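Local coordinates for response regulator protein (Burkholderia pseudomallei, PDB 3RQI) that probably acts as a two-component response regulator, coupling phosphorylation of its receiver domain to DNA binding and transcription through a Fis-type helix-turn-helix region, at residues 8-13 and 114-119; 25-30 and 110-115; 68-73 and 82-87. All coordinates share one frame; numbering follows the deposited sequence.

Contact 1: residues 8-13 and 114-119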
ATOM      1  N   LYS A   8     -28.523  -3.812  -1.007  1.00 29.47           N
ATOM      2  CA  LYS A   8     -27.389  -3.912  -1.918  1.00 26.09           C
ATOM      3  C   LYS A   8     -27.191  -2.665  -2.758  1.00 21.97           C
ATOM      4  O   LYS A   8     -27.011  -2.751  -3.977  1.00 21.56           O
ATOM      5  CB  LYS A   8     -27.548  -5.135  -2.818  1.00 27.03           C
ATOM      6  CG  LYS A   8     -27.311  -6.460  -2.087  1.00 29.92           C
ATOM      7  CD  LYS A   8     -27.793  -7.677  -2.903  1.00 34.87           C
ATOM      8  CE  LYS A   8     -26.798  -8.093  -3.985  1.00 33.84           C
ATOM      9  NZ  LYS A   8     -27.172  -9.380  -4.647  1.00 37.15           N
ATOM     10  N   ASN A   9     -27.246  -1.509  -2.108  1.00 20.16           N
ATOM     11  CA  ASN A   9     -27.009  -0.239  -2.785  1.00 17.71           C
ATOM     12  C   ASN A   9     -25.507   0.039  -2.898  1.00 15.62           C
ATOM     13  O   ASN A   9     -24.801  -0.005  -1.910  1.00 14.86           O
ATOM     14  CB  ASN A   9     -27.728   0.888  -2.033  1.00 18.37           C
ATOM     15  CG  ASN A   9     -29.246   0.693  -2.025  1.00 22.47           C
ATOM     16  OD1 ASN A   9     -29.884   0.660  -3.075  1.00 25.53           O
ATOM     17  ND2 ASN A   9     -29.815   0.561  -0.840  1.00 29.55           N
ATOM     18  N   PHE A  10     -25.054   0.339  -4.117  1.00 14.17           N
ATOM     19  CA  PHE A  10     -23.651   0.499  -4.445  1.00 12.84           C
ATOM     20  C   PHE A  10     -23.431   1.875  -5.087  1.00 12.11           C
ATOM     21  O   PHE A  10     -24.137   2.229  -6.050  1.00 14.10           O
ATOM     22  CB  PHE A  10     -23.306  -0.625  -5.455  1.00 14.00           C
ATOM     23  CG  PHE A  10     -21.858  -1.015  -5.477  1.00 13.93           C
ATOM     24  CD1 PHE A  10     -21.465  -2.312  -5.158  1.00 14.83           C
ATOM     25  CD2 PHE A  10     -20.886  -0.092  -5.880  1.00 13.36           C
ATOM     26  CE1 PHE A  10     -20.100  -2.674  -5.178  1.00 13.78           C
ATOM     27  CE2 PHE A  10     -19.542  -0.446  -5.929  1.00 14.39           C
ATOM     28  CZ  PHE A  10     -19.140  -1.736  -5.576  1.00 13.56           C
ATOM     29  N   LEU A  11     -22.449   2.630  -4.596  1.00 10.85           N
ATOM     30  CA  LEU A  11     -22.052   3.935  -5.216  1.00  9.87           C
ATOM     31  C   LEU A  11     -20.696   3.775  -5.899  1.00  8.97           C
ATOM     32  O   LEU A  11     -19.718   3.458  -5.246  1.00  9.63           O
ATOM     33  CB  LEU A  11     -21.942   4.999  -4.144  1.00 10.76           C
ATOM     34  CG  LEU A  11     -21.502   6.431  -4.610  1.00  9.92           C
ATOM     35  CD1 LEU A  11     -22.382   7.031  -5.696  1.00 11.35           C
ATOM     36  CD2 LEU A  11     -21.372   7.422  -3.424  1.00 12.89           C
ATOM     37  N   VAL A  12     -20.685   4.004  -7.196  1.00  9.71           N
ATOM     38  CA  VAL A  12     -19.453   3.966  -7.992  1.00  8.94           C
ATOM     39  C   VAL A  12     -18.992   5.406  -8.239  1.00  8.39           C
ATOM     40  O   VAL A  12     -19.679   6.137  -8.931  1.00 10.29           O
ATOM     41  CB  VAL A  12     -19.690   3.200  -9.322  1.00  9.14           C
ATOM     42  CG1 VAL A  12     -18.481   3.415 -10.255  1.00  9.65           C
ATOM     43  CG2 VAL A  12     -19.953   1.667  -9.057  1.00  9.27           C
ATOM     44  N   ILE A  13     -17.827   5.768  -7.715  1.00  8.15           N
ATOM     45  CA  ILE A  13     -17.288   7.140  -7.910  1.00  9.13           C
ATOM     46  C   ILE A  13     -16.065   7.041  -8.822  1.00  8.59           C
ATOM     47  O   ILE A  13     -14.994   6.575  -8.407  1.00  9.50           O
ATOM     48  CB  ILE A  13     -16.863   7.756  -6.572  1.00  9.05           C
ATOM     49  CG1 ILE A  13     -18.077   7.812  -5.614  1.00  9.56           C
ATOM     50  CG2 ILE A  13     -16.266   9.178  -6.820  1.00 10.72           C
ATOM     51  CD1 ILE A  13     -17.651   7.985  -4.143  1.00  9.64           C
ATOM     52  N   SER A 114     -13.842  -9.875  -8.066  1.00 21.34           N
ATOM     53  CA  SER A 114     -12.731  -9.499  -7.185  1.00 20.58           C
ATOM     54  C   SER A 114     -13.005  -8.193  -6.433  1.00 17.84           C
ATOM     55  O   SER A 114     -12.553  -8.009  -5.300  1.00 16.94           O
ATOM     56  CB  SER A 114     -11.418  -9.459  -7.935  1.00 21.64           C
ATOM     57  OG  SER A 114     -11.313  -8.353  -8.772  1.00 25.92           O
ATOM     58  N   ILE A 115     -13.775  -7.318  -7.074  1.00 16.72           N
ATOM     59  CA  ILE A 115     -14.192  -6.060  -6.430  1.00 15.98           C
ATOM     60  C   ILE A 115     -15.098  -6.412  -5.253  1.00 15.85           C
ATOM     61  O   ILE A 115     -14.855  -5.949  -4.142  1.00 15.35           O
ATOM     62  CB  ILE A 115     -14.899  -5.108  -7.441  1.00 14.79           C
ATOM     63  CG1 ILE A 115     -13.849  -4.505  -8.364  1.00 16.95           C
ATOM     64  CG2 ILE A 115     -15.662  -3.948  -6.704  1.00 15.62           C
ATOM     65  CD1 ILE A 115     -14.436  -3.823  -9.562  1.00 16.20           C
ATOM     66  N   LEU A 116     -16.116  -7.264  -5.484  1.00 15.69           N
ATOM     67  CA  LEU A 116     -16.973  -7.736  -4.389  1.00 16.03           C
ATOM     68  C   LEU A 116     -16.179  -8.451  -3.284  1.00 16.45           C
ATOM     69  O   LEU A 116     -16.424  -8.207  -2.090  1.00 15.05           O
ATOM     70  CB  LEU A 116     -18.134  -8.603  -4.921  1.00 16.95           C
ATOM     71  CG  LEU A 116     -19.174  -7.815  -5.745  1.00 15.93           C
ATOM     72  CD1 LEU A 116     -20.161  -8.746  -6.504  1.00 19.63           C
ATOM     73  CD2 LEU A 116     -19.955  -6.779  -4.909  1.00 18.08           C
ATOM     74  N   ALA A 117     -15.238  -9.327  -3.674  1.00 16.62           N
ATOM     75  CA  ALA A 117     -14.387 -10.036  -2.697  1.00 17.35           C
ATOM     76  C   ALA A 117     -13.636  -9.055  -1.790  1.00 16.29           C
ATOM     77  O   ALA A 117     -13.583  -9.222  -0.547  1.00 16.65           O
ATOM     78  CB  ALA A 117     -13.380 -10.988  -3.437  1.00 17.47           C
ATOM     79  N   ALA A 118     -13.096  -8.014  -2.416  1.00 15.90           N
ATOM     80  CA  ALA A 118     -12.259  -7.000  -1.735  1.00 14.50           C
ATOM     81  C   ALA A 118     -13.076  -6.155  -0.758  1.00 13.93           C
ATOM     82  O   ALA A 118     -12.545  -5.576   0.204  1.00 15.03           O
ATOM     83  CB  ALA A 118     -11.589  -6.140  -2.740  1.00 14.79           C
ATOM     84  N   LEU A 119     -14.383  -6.113  -0.982  1.00 13.62           N
ATOM     85  CA  LEU A 119     -15.286  -5.400  -0.072  1.00 13.86           C
ATOM     86  C   LEU A 119     -15.733  -6.136   1.173  1.00 15.10           C
ATOM     87  O   LEU A 119     -16.391  -5.544   2.039  1.00 16.64           O
ATOM     88  CB  LEU A 119     -16.524  -4.943  -0.849  1.00 13.19           C
ATOM     89  CG  LEU A 119     -16.266  -3.724  -1.716  1.00 11.48           C
ATOM     90  CD1 LEU A 119     -17.293  -3.648  -2.881  1.00 14.81           C
ATOM     91  CD2 LEU A 119     -16.298  -2.412  -0.875  1.00 12.75           C
TER

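Contact 2: residues 25-30 and 110-115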
ATOM      1  N   ARG A  25     -23.170  -1.961 -14.782  1.00 16.52           N
ATOM      2  CA  ARG A  25     -23.940  -3.033 -15.391  1.00 18.41           C
ATOM      3  C   ARG A  25     -23.589  -4.394 -14.829  1.00 18.96           C
ATOM      4  O   ARG A  25     -24.488  -5.188 -14.603  1.00 20.23           O
ATOM      5  CB  ARG A  25     -23.807  -2.998 -16.896  1.00 19.06           C
ATOM      6  CG  ARG A  25     -24.522  -1.799 -17.491  1.00 18.52           C
ATOM      7  CD  ARG A  25     -24.534  -1.874 -19.032  1.00 21.72           C
ATOM      8  NE  ARG A  25     -23.184  -1.776 -19.601  1.00 22.61           N
ATOM      9  CZ  ARG A  25     -22.518  -0.632 -19.775  1.00 22.77           C
ATOM     10  NH1 ARG A  25     -21.306  -0.657 -20.289  1.00 20.98           N
ATOM     11  NH2 ARG A  25     -23.065   0.542 -19.453  1.00 24.66           N
ATOM     12  N   GLY A  26     -22.299  -4.674 -14.598  1.00 18.45           N
ATOM     13  CA  GLY A  26     -21.888  -5.971 -14.012  1.00 18.72           C
ATOM     14  C   GLY A  26     -22.423  -6.169 -12.588  1.00 19.20           C
ATOM     15  O   GLY A  26     -22.883  -7.260 -12.223  1.00 19.30           O
ATOM     16  N   LEU A  27     -22.411  -5.106 -11.801  1.00 17.41           N
ATOM     17  CA  LEU A  27     -22.992  -5.168 -10.453  1.00 17.14           C
ATOM     18  C   LEU A  27     -24.515  -5.367 -10.492  1.00 18.69           C
ATOM     19  O   LEU A  27     -25.070  -6.154  -9.701  1.00 20.05           O
ATOM     20  CB  LEU A  27     -22.648  -3.892  -9.690  1.00 16.34           C
ATOM     21  CG  LEU A  27     -21.176  -3.794  -9.268  1.00 13.75           C
ATOM     22  CD1 LEU A  27     -20.836  -2.340  -8.879  1.00 11.26           C
ATOM     23  CD2 LEU A  27     -20.784  -4.759  -8.153  1.00 16.22           C
ATOM     24  N   GLU A  28     -25.193  -4.667 -11.398  1.00 19.00           N
ATOM     25  CA  GLU A  28     -26.651  -4.797 -11.537  1.00 21.73           C
ATOM     26  C   GLU A  28     -27.025  -6.237 -11.895  1.00 23.69           C
ATOM     27  O   GLU A  28     -27.986  -6.766 -11.354  1.00 25.46           O
ATOM     28  CB  GLU A  28     -27.223  -3.822 -12.563  1.00 22.14           C
ATOM     29  CG  GLU A  28     -27.178  -2.401 -12.119  1.00 23.45           C
ATOM     30  CD  GLU A  28     -27.211  -1.398 -13.267  1.00 30.15           C
ATOM     31  OE1 GLU A  28     -27.182  -1.786 -14.462  1.00 32.95           O
ATOM     32  OE2 GLU A  28     -27.240  -0.190 -12.968  1.00 35.12           O
ATOM     33  N   ARG A  29     -26.244  -6.885 -12.757  1.00 24.45           N
ATOM     34  CA  ARG A  29     -26.532  -8.290 -13.115  1.00 27.29           C
ATOM     35  C   ARG A  29     -26.407  -9.210 -11.904  1.00 27.40           C
ATOM     36  O   ARG A  29     -26.957 -10.312 -11.902  1.00 28.61           O
ATOM     37  CB  ARG A  29     -25.614  -8.803 -14.238  1.00 27.61           C
ATOM     38  CG  ARG A  29     -25.864  -8.167 -15.610  1.00 31.16           C
ATOM     39  CD  ARG A  29     -25.136  -8.922 -16.742  1.00 36.18           C
ATOM     40  NE  ARG A  29     -23.681  -8.724 -16.740  1.00 37.90           N
ATOM     41  CZ  ARG A  29     -23.043  -7.682 -17.282  1.00 38.04           C
ATOM     42  NH1 ARG A  29     -23.714  -6.705 -17.885  1.00 38.13           N
ATOM     43  NH2 ARG A  29     -21.722  -7.619 -17.219  1.00 36.32           N
ATOM     44  N   ARG A  30     -25.688  -8.746 -10.878  1.00 26.29           N
ATOM     45  CA  ARG A  30     -25.540  -9.493  -9.630  1.00 27.13           C
ATOM     46  C   ARG A  30     -26.519  -9.018  -8.563  1.00 26.40           C
ATOM     47  O   ARG A  30     -26.435  -9.401  -7.389  1.00 26.61           O
ATOM     48  CB  ARG A  30     -24.097  -9.404  -9.139  1.00 26.70           C
ATOM     49  CG  ARG A  30     -23.171 -10.280  -9.943  1.00 29.39           C
ATOM     50  CD  ARG A  30     -21.731  -9.813  -9.920  1.00 30.82           C
ATOM     51  NE  ARG A  30     -20.885 -10.683 -10.745  1.00 34.18           N
ATOM     52  CZ  ARG A  30     -20.686 -10.554 -12.059  1.00 37.27           C
ATOM     53  NH1 ARG A  30     -21.245  -9.570 -12.767  1.00 33.31           N
ATOM     54  NH2 ARG A  30     -19.904 -11.429 -12.679  1.00 39.62           N
ATOM     55  N   ALA A 110      -9.606  -4.810 -12.387  1.00 21.10           N
ATOM     56  CA  ALA A 110     -10.158  -5.822 -11.489  1.00 21.27           C
ATOM     57  C   ALA A 110     -11.496  -6.197 -12.079  1.00 22.48           C
ATOM     58  O   ALA A 110     -12.130  -5.362 -12.728  1.00 25.46           O
ATOM     59  CB  ALA A 110     -10.348  -5.227 -10.068  1.00 20.68           C
ATOM     60  N   ASN A 111     -11.934  -7.437 -11.883  1.00 22.65           N
ATOM     61  CA  ASN A 111     -13.270  -7.821 -12.319  1.00 22.27           C
ATOM     62  C   ASN A 111     -14.276  -7.669 -11.200  1.00 21.78           C
ATOM     63  O   ASN A 111     -13.913  -7.421 -10.045  1.00 20.74           O
ATOM     64  CB  ASN A 111     -13.301  -9.243 -12.954  1.00 23.23           C
ATOM     65  CG  ASN A 111     -12.829 -10.343 -12.007  1.00 25.40           C
ATOM     66  OD1 ASN A 111     -13.162 -10.372 -10.822  1.00 27.04           O
ATOM     67  ND2 ASN A 111     -12.085 -11.297 -12.553  1.00 24.82           N
ATOM     68  N   VAL A 112     -15.548  -7.801 -11.547  1.00 21.87           N
ATOM     69  CA  VAL A 112     -16.620  -7.577 -10.595  1.00 21.23           C
ATOM     70  C   VAL A 112     -16.522  -8.527  -9.383  1.00 22.02           C
ATOM     71  O   VAL A 112     -16.668  -8.069  -8.232  1.00 20.44           O
ATOM     72  CB  VAL A 112     -18.017  -7.655 -11.254  1.00 22.25           C
ATOM     73  CG1 VAL A 112     -19.111  -7.542 -10.179  1.00 23.30           C
ATOM     74  CG2 VAL A 112     -18.187  -6.514 -12.287  1.00 21.83           C
ATOM     75  N   GLU A 113     -16.282  -9.819  -9.630  1.00 22.26           N
ATOM     76  CA  GLU A 113     -16.065 -10.793  -8.533  1.00 23.33           C
ATOM     77  C   GLU A 113     -14.966 -10.371  -7.550  1.00 22.46           C
ATOM     78  O   GLU A 113     -15.150 -10.463  -6.328  1.00 23.05           O
ATOM     79  CB  GLU A 113     -15.798 -12.219  -9.072  1.00 24.85           C
ATOM     80  N   SER A 114     -13.842  -9.875  -8.066  1.00 21.34           N
ATOM     81  CA  SER A 114     -12.731  -9.499  -7.185  1.00 20.58           C
ATOM     82  C   SER A 114     -13.005  -8.193  -6.433  1.00 17.84           C
ATOM     83  O   SER A 114     -12.553  -8.009  -5.300  1.00 16.94           O
ATOM     84  CB  SER A 114     -11.418  -9.459  -7.935  1.00 21.64           C
ATOM     85  OG  SER A 114     -11.313  -8.353  -8.772  1.00 25.92           O
ATOM     86  N   ILE A 115     -13.775  -7.318  -7.074  1.00 16.72           N
ATOM     87  CA  ILE A 115     -14.192  -6.060  -6.430  1.00 15.98           C
ATOM     88  C   ILE A 115     -15.098  -6.412  -5.253  1.00 15.85           C
ATOM     89  O   ILE A 115     -14.855  -5.949  -4.142  1.00 15.35           O
ATOM     90  CB  ILE A 115     -14.899  -5.108  -7.441  1.00 14.79           C
ATOM     91  CG1 ILE A 115     -13.849  -4.505  -8.364  1.00 16.95           C
ATOM     92  CG2 ILE A 115     -15.662  -3.948  -6.704  1.00 15.62           C
ATOM     93  CD1 ILE A 115     -14.436  -3.823  -9.562  1.00 16.20           C
TER

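Contact 3: residues 68-73 and 82-87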
ATOM      1  N   SER A  68      -9.285  12.621  -1.016  1.00 14.77           N
ATOM      2  CA  SER A  68      -9.911  13.655  -0.176  1.00 17.35           C
ATOM      3  C   SER A  68     -11.385  13.376   0.122  1.00 16.29           C
ATOM      4  O   SER A  68     -11.975  13.989   1.033  1.00 17.51           O
ATOM      5  CB  SER A  68      -9.746  15.028  -0.846  1.00 17.27           C
ATOM      6  OG  SER A  68     -10.669  15.172  -1.940  1.00 22.24           O
ATOM      7  N   LEU A  69     -11.984  12.461  -0.644  1.00 14.14           N
ATOM      8  CA  LEU A  69     -13.394  12.096  -0.451  1.00 13.25           C
ATOM      9  C   LEU A  69     -13.582  11.042   0.628  1.00 11.77           C
ATOM     10  O   LEU A  69     -14.674  10.888   1.163  1.00 12.20           O
ATOM     11  CB  LEU A  69     -14.037  11.550  -1.750  1.00 12.48           C
ATOM     12  CG  LEU A  69     -14.460  12.501  -2.849  1.00 16.97           C
ATOM     13  CD1 LEU A  69     -14.991  11.658  -4.036  1.00 16.18           C
ATOM     14  CD2 LEU A  69     -15.566  13.425  -2.271  1.00 20.41           C
ATOM     15  N   ILE A  70     -12.523  10.314   0.969  1.00 10.87           N
ATOM     16  CA  ILE A  70     -12.735   9.119   1.795  1.00 11.84           C
ATOM     17  C   ILE A  70     -13.245   9.456   3.219  1.00 12.95           C
ATOM     18  O   ILE A  70     -14.229   8.860   3.687  1.00 13.66           O
ATOM     19  CB  ILE A  70     -11.466   8.290   1.853  1.00 11.50           C
ATOM     20  CG1 ILE A  70     -11.149   7.763   0.448  1.00 11.29           C
ATOM     21  CG2 ILE A  70     -11.672   7.123   2.848  1.00 12.84           C
ATOM     22  CD1 ILE A  70      -9.719   7.182   0.292  1.00 11.35           C
ATOM     23  N   ALA A  71     -12.582  10.386   3.909  1.00 13.66           N
ATOM     24  CA  ALA A  71     -13.053  10.790   5.240  1.00 15.11           C
ATOM     25  C   ALA A  71     -14.508  11.323   5.259  1.00 16.10           C
ATOM     26  O   ALA A  71     -15.301  10.874   6.096  1.00 15.26           O
ATOM     27  CB  ALA A  71     -12.062  11.804   5.913  1.00 16.68           C
ATOM     28  N   PRO A  72     -14.855  12.271   4.358  1.00 16.78           N
ATOM     29  CA  PRO A  72     -16.254  12.754   4.321  1.00 18.02           C
ATOM     30  C   PRO A  72     -17.266  11.632   4.004  1.00 16.49           C
ATOM     31  O   PRO A  72     -18.357  11.605   4.571  1.00 16.31           O
ATOM     32  CB  PRO A  72     -16.256  13.808   3.221  1.00 18.24           C
ATOM     33  CG  PRO A  72     -14.865  14.038   2.815  1.00 20.38           C
ATOM     34  CD  PRO A  72     -13.952  13.118   3.547  1.00 17.03           C
ATOM     35  N   LEU A  73     -16.891  10.704   3.136  1.00 15.26           N
ATOM     36  CA  LEU A  73     -17.732   9.564   2.842  1.00 15.11           C
ATOM     37  C   LEU A  73     -17.940   8.677   4.075  1.00 15.66           C
ATOM     38  O   LEU A  73     -19.040   8.214   4.332  1.00 16.53           O
ATOM     39  CB  LEU A  73     -17.149   8.749   1.685  1.00 14.49           C
ATOM     40  CG  LEU A  73     -17.237   9.312   0.267  1.00 13.36           C
ATOM     41  CD1 LEU A  73     -16.441   8.428  -0.697  1.00 13.94           C
ATOM     42  CD2 LEU A  73     -18.723   9.422  -0.210  1.00 12.74           C
ATOM     43  N   ILE A  82     -15.961   0.564   1.995  1.00 11.90           N
ATOM     44  CA  ILE A  82     -15.436   1.513   1.037  1.00 11.38           C
ATOM     45  C   ILE A  82     -14.131   0.964   0.464  1.00 11.27           C
ATOM     46  O   ILE A  82     -13.201   0.608   1.204  1.00 11.79           O
ATOM     47  CB  ILE A  82     -15.209   2.903   1.729  1.00 11.30           C
ATOM     48  CG1 ILE A  82     -16.577   3.514   2.147  1.00 14.51           C
ATOM     49  CG2 ILE A  82     -14.473   3.838   0.788  1.00 13.34           C
ATOM     50  CD1 ILE A  82     -16.437   4.810   2.928  1.00 16.23           C
ATOM     51  N   LEU A  83     -14.049   0.886  -0.869  1.00  9.64           N
ATOM     52  CA  LEU A  83     -12.887   0.289  -1.543  1.00 11.38           C
ATOM     53  C   LEU A  83     -12.315   1.350  -2.492  1.00 10.97           C
ATOM     54  O   LEU A  83     -13.044   1.913  -3.331  1.00 11.23           O
ATOM     55  CB  LEU A  83     -13.359  -0.924  -2.379  1.00 11.73           C
ATOM     56  CG  LEU A  83     -12.368  -1.483  -3.404  1.00 14.99           C
ATOM     57  CD1 LEU A  83     -11.169  -2.224  -2.692  1.00 16.00           C
ATOM     58  CD2 LEU A  83     -13.101  -2.430  -4.398  1.00 17.65           C
ATOM     59  N   VAL A  84     -11.031   1.620  -2.382  1.00 10.72           N
ATOM     60  CA  VAL A  84     -10.331   2.420  -3.428  1.00  9.97           C
ATOM     61  C   VAL A  84     -10.065   1.506  -4.600  1.00 10.53           C
ATOM     62  O   VAL A  84      -9.570   0.363  -4.448  1.00 11.20           O
ATOM     63  CB  VAL A  84      -8.986   3.033  -2.940  1.00 10.61           C
ATOM     64  CG1 VAL A  84      -8.177   3.636  -4.147  1.00 10.52           C
ATOM     65  CG2 VAL A  84      -9.245   4.104  -1.858  1.00 10.65           C
ATOM     66  N   LEU A  85     -10.460   1.961  -5.778  1.00 10.43           N
ATOM     67  CA  LEU A  85     -10.256   1.153  -7.001  1.00 10.75           C
ATOM     68  C   LEU A  85      -9.571   2.072  -8.029  1.00 10.40           C
ATOM     69  O   LEU A  85     -10.179   3.049  -8.506  1.00 10.33           O
ATOM     70  CB  LEU A  85     -11.612   0.628  -7.523  1.00 10.38           C
ATOM     71  CG  LEU A  85     -11.551  -0.145  -8.863  1.00 10.06           C
ATOM     72  CD1 LEU A  85     -10.648  -1.367  -8.727  1.00 13.25           C
ATOM     73  CD2 LEU A  85     -12.955  -0.552  -9.262  1.00 12.38           C
ATOM     74  N   THR A  86      -8.281   1.814  -8.320  1.00  9.91           N
ATOM     75  CA  THR A  86      -7.453   2.852  -9.010  1.00 11.86           C
ATOM     76  C   THR A  86      -6.488   2.337 -10.061  1.00 13.10           C
ATOM     77  O   THR A  86      -5.850   1.294  -9.874  1.00 14.64           O
ATOM     78  CB  THR A  86      -6.663   3.741  -7.990  1.00 12.09           C
ATOM     79  OG1 THR A  86      -5.890   4.729  -8.651  1.00 12.28           O
ATOM     80  CG2 THR A  86      -5.762   2.928  -7.118  1.00 12.80           C
ATOM     81  N   GLY A  87      -6.381   3.093 -11.151  1.00 14.02           N
ATOM     82  CA  GLY A  87      -5.370   2.841 -12.191  1.00 16.63           C
ATOM     83  C   GLY A  87      -4.030   3.507 -11.870  1.00 17.38           C
ATOM     84  O   GLY A  87      -3.076   3.416 -12.656  1.00 17.81           O
TER

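Contact 1: residues 8-13 and 114-119
Phe10 meets Ile115, Leu116 and Leu119 across the hydrophobic core of a CheY-like receiver domain. Strand 9-13 belongs to the central parallel sheet. Helix 112-118 packs on one face of that sheet, and Phe10 spans the gap between the two. The CA atoms of Phe10 and Leu116 are still 10.6 Å apart, and no hydrogen bond crosses between the segments.

The apolar contacts all fall on the far end of the phenyl ring. Leu119 CD1 reaches it obliquely from the opposite direction. Its methyl sits 3.8 Å from Phe10 CE1 and equally far from Phe10 CZ. The other two residues come to the ring edge, near its plane. Leu116 sends CD2 to 4.1 Å from Phe10 CE1. Ile115 CG2 lies 4.3 Å from Phe10 CZ. The ring gets there with CG roughly opposite the backbone N (chi1 -155°), which extends it off the strand. Leu27 of helix 17-29 and Thr56 of strand 54-56 also pack on Phe10.

The polar contacts lie around this core. Backbone bonds to Ala33 and Arg35 tie Phe10 to strand 33-37. Ala118 O accepts from Asn104 ND2, and Leu119 O from Arg81 NE. The amide of Leu119 makes two weak bonds, 3.2 Å from Leu119 N to Ile115 O and 3.1 Å from Leu119 N to Leu116 O.

Contact 2: residues 25-30 and 110-115
Val112 holds CG1 opposite its backbone N (chi1 175°) and so turns that methyl toward Leu27 and Arg30, while CG2 goes to Gly26. Arg30 comes to meet it with a chain extended from CG to NE (chi3 -179°). This is helix-helix packing in the CheY-like receiver fold, between the end of helix 17-29 and the start of helix 112-118.

The helices come close here. The CA atoms of Gly26 and Val112 are 6.5 Å apart. Gly26 has no side chain, and Val112 CG2 approaches to 4.1 Å from Gly26 CA. On the inner side, Leu27 CD2 lies 3.8 Å from Val112 CG1. Leu27 also packs on Phe10 and Val12, which joins this pair to the core.

On the outer side, Arg30 lies across Val112. Its CD is 3.5 Å from Val112 CG1, and the guanidinium lays one face over the valine, with Val112 CB over its centre. The edge of the same group is used as well. Arg30 NH1 donates to Gly26 O at 2.9 Å, and the oxygen lies in the guanidinium plane. NH1 itself stands above the carbonyl plane of Gly26. This bond helps fix the rotation of the flat group over Val112.

Asn111 is the N-cap of the second helix. Its ND2 bonds to Asn156 O of the second subunit. Its OD1 accepts from Ser114 N at 2.9 Å, with Ser114 N nearly in line with the side-chain CG-OD1 bond of Asn111.

Contact 3: residues 68-73 and 82-87
Ile70 and Val84 touch where helix 67-76 lies against strand 81-86. The side chain of Ile70 can be followed outward. Its CB stands back from the strand, 5.5 Å from Ile82 CG2, the nearest atom of 82-87. There it branches. Ile70 CG2 stays beside the carbonyl carbon and stops 4.8 Å from Ile82 CG2. Ile70 CG1 takes the place opposite the carbonyl carbon (chi1 -65°) and is 4.7 Å from Val84 CG2. The real contact is made by the tip, with Ile70 CD1 at 3.8 Å from Val84 CG2. The two side chains cross at about a right angle, methyl against methyl.

One turn further along the helix, Leu73 meets Ile82. Here the strand residue does the reaching. Its CD1 comes to 4.2 Å from Leu73 CB, close to the helix backbone. The CA atoms of Ile70 and Ile82 are 8.1 Å apart, and all four side chains are buried. Leu73 also rests on Val57 and on Ala47 of helix 40-47, while Val84 packs on Leu59 and Tyr105. The helix is kinked at Pro72, whose N carries no hydrogen to bond the turn before. The bond from Leu73 N to Leu69 O is kept.

The strand leads from this packing to the phosphorylated aspartate at position 58. Thr86 OG1 and Gly87 N both hydrogen-bond to its phosphoryl oxygens. The pairing is the helix-to-strand half of a beta-alpha-beta crossover, ending at the phosphoacceptor site of a receiver domain.

How the contacts relate
Contacts 1 and 3 are buried helix-on-sheet packing, made wholly by apolar side chains. Contact 2 is helix on helix and only partly buried, and it adds an arginine face, held by a bond within its own segment. Contacts 1 and 2 both use helix 112-118 and share Ser114 and Ile115, although Ile115 touches Phe10 and not the 25-30 segment. Leu27 CD2 links them, packing 3.7 Å from Phe10 CE1. Contact 3 reaches the same sheet through strand 81-86. Leu83 and Leu85 of that strand pack on Ile115, while Ile82 and Val84 meet helix 67-76. The second subunit touches the 110-115 end of contact 2 and the 82-87 strand of contact 3, where Gln174 of that subunit bonds Thr86 O.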